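Local coordinates for flavin-nucleotide-binding protein (Azotobacter vinelandii, PDB 6RK0), which acts as a low-potential terminal oxidase, a flavocytochrome that binds FAD and heme b and is associated with the iron-only nitrogenase, at the interface of chains A and B. Coordinates in Å, arbitrary orientation; residue numbers count along the deposited sequence, not the author numbering. Chains: chain A/B, Uncharacterized protein.

The interface of chains A and B. Residues chain A 147-150; chain B 102, 187, 189.
The phenyl ring of B:Phe187 lies flat beneath the backbone of A:Arg149, whose CA sits over the middle of one ring face, 3.6 Å from the ring centroid, in a CH-pi contact. This is a worked example of an aromatic ring packing on main chain, with side-chain carbons adding to the contact. With CG anti to its own backbone N (chi1 -171°), B:Phe187 reaches out from its loop and slides the ring under the chain A segment. Around that central contact the neighbours share the ring: CB and CG of A:Arg149 lie over its CG and CD1 side, while CD of A:Pro150 meets CE1 at 3.8 Å, the pyrrolidine ring crossing obliquely near the far end. The carbonyl O of A:Arg147 comes in at the ring edge, in plane, 3.5 Å from CE2.

The backbone N of A:Arg149 donates a hydrogen bond of 2.8 Å to the carbonyl O of B:Arg102. It ties the backbone of A:Arg149 to chain B alongside the ring contact. The same oxygen packs against CB of A:Leu148 at 3.4 Å. B:Ser189 OG adds a weak hydrogen bond to the O of A:Arg147.

Beyond CG the side chain of A:Arg149 bends at chi2 and chi3 and brings its guanidinium to the carbonyl of the next residue, standing steeply to the phenyl plane (78°). There NH2 donates to the O of A:Pro150 at 3.0 Å, a bond that lies in the guanidinium plane but approaches from above the carbonyl plane. The bond ties the guanidinium within chain A and may steady this extended stretch, while CB and CG stay against B:Phe187.

In the fold, A:Arg147 closes the 3-10 helix 145-147, and A:Leu148 to A:Pro150 form the loop leading to helix 153-157. Across the two-fold interface of the deposited assembly, which may be that of a biological dimer, B:Arg102 follows strand 88-100 and B:Phe187 and B:Ser189 precede strand 192-200; a twin contact repeats with the chains exchanged.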
loop_
_atom_site.group_PDB
_atom_site.type_symbol
_atom_site.label_atom_id
_atom_site.label_comp_id
_atom_site.label_asym_id
_atom_site.label_seq_id
_atom_site.Cartn_x
_atom_site.Cartn_y
_atom_site.Cartn_z
ATOM N N ARG A 147 2.421 -26.759 -13.489
ATOM C CA ARG A 147 2.611 -26.452 -14.902
ATOM C C ARG A 147 4.024 -25.984 -15.228
ATOM O O ARG A 147 4.421 -25.975 -16.397
ATOM C CB ARG A 147 1.605 -25.395 -15.400
ATOM C CG ARG A 147 0.112 -25.721 -15.140
ATOM C CD ARG A 147 -0.837 -24.665 -15.667
ATOM N NE ARG A 147 -2.173 -25.115 -15.336
ATOM C CZ ARG A 147 -2.973 -24.586 -14.396
ATOM N NH1 ARG A 147 -2.649 -23.489 -13.700
ATOM N NH2 ARG A 147 -4.136 -25.165 -14.164
ATOM N N LEU A 148 4.778 -25.541 -14.233
ATOM C CA LEU A 148 6.011 -24.786 -14.442
ATOM C C LEU A 148 7.194 -25.714 -14.661
ATOM O O LEU A 148 7.166 -26.912 -14.352
ATOM C CB LEU A 148 6.275 -23.861 -13.256
ATOM C CG LEU A 148 5.114 -22.935 -12.941
ATOM C CD1 LEU A 148 5.413 -22.122 -11.658
ATOM C CD2 LEU A 148 4.792 -22.016 -14.090
ATOM N N ARG A 149 8.270 -25.141 -15.167
ATOM C CA ARG A 149 9.542 -25.849 -15.270
ATOM C C ARG A 149 9.915 -26.316 -13.864
ATOM O O ARG A 149 10.008 -25.477 -12.952
ATOM C CB ARG A 149 10.635 -24.961 -15.874
ATOM C CG ARG A 149 11.951 -25.673 -16.174
ATOM C CD ARG A 149 12.881 -25.665 -14.992
ATOM N NE ARG A 149 13.439 -24.325 -14.774
ATOM C CZ ARG A 149 13.732 -23.770 -13.597
ATOM N NH1 ARG A 149 14.328 -22.578 -13.578
ATOM N NH2 ARG A 149 13.468 -24.351 -12.432
ATOM N N PRO A 150 10.138 -27.607 -13.629
ATOM C CA PRO A 150 10.273 -28.065 -12.241
ATOM C C PRO A 150 11.364 -27.323 -11.471
ATOM O O PRO A 150 12.473 -27.099 -11.965
ATOM C CB PRO A 150 10.545 -29.565 -12.394
ATOM C CG PRO A 150 9.739 -29.921 -13.635
ATOM C CD PRO A 150 9.941 -28.737 -14.564
ATOM N N ARG B 102 8.071 -18.957 -16.678
ATOM C CA ARG B 102 8.140 -20.399 -16.902
ATOM C C ARG B 102 8.613 -21.158 -15.669
ATOM O O ARG B 102 8.322 -22.355 -15.565
ATOM C CB ARG B 102 9.070 -20.668 -18.073
ATOM C CG ARG B 102 8.554 -20.140 -19.390
ATOM C CD ARG B 102 9.681 -19.917 -20.393
ATOM N NE ARG B 102 9.143 -19.333 -21.620
ATOM C CZ ARG B 102 8.772 -18.065 -21.754
ATOM N NH1 ARG B 102 8.986 -17.170 -20.794
ATOM N NH2 ARG B 102 8.228 -17.648 -22.899
ATOM N N PHE B 187 10.856 -24.779 -22.419
ATOM C CA PHE B 187 9.940 -25.512 -21.557
ATOM C C PHE B 187 8.505 -25.120 -21.897
ATOM O O PHE B 187 8.203 -23.926 -21.961
ATOM C CB PHE B 187 10.219 -25.266 -20.077
ATOM C CG PHE B 187 9.416 -26.200 -19.220
ATOM C CD1 PHE B 187 9.892 -27.473 -18.951
ATOM C CD2 PHE B 187 8.147 -25.841 -18.769
ATOM C CE1 PHE B 187 9.123 -28.398 -18.249
ATOM C CE2 PHE B 187 7.388 -26.775 -18.038
ATOM C CZ PHE B 187 7.887 -28.037 -17.806
ATOM N N SER B 189 5.449 -24.080 -21.034
ATOM C CA SER B 189 4.522 -23.444 -20.107
ATOM C C SER B 189 4.230 -22.044 -20.619
ATOM O O SER B 189 5.082 -21.417 -21.250
ATOM C CB SER B 189 5.106 -23.443 -18.685
ATOM O OG SER B 189 4.180 -23.020 -17.700
#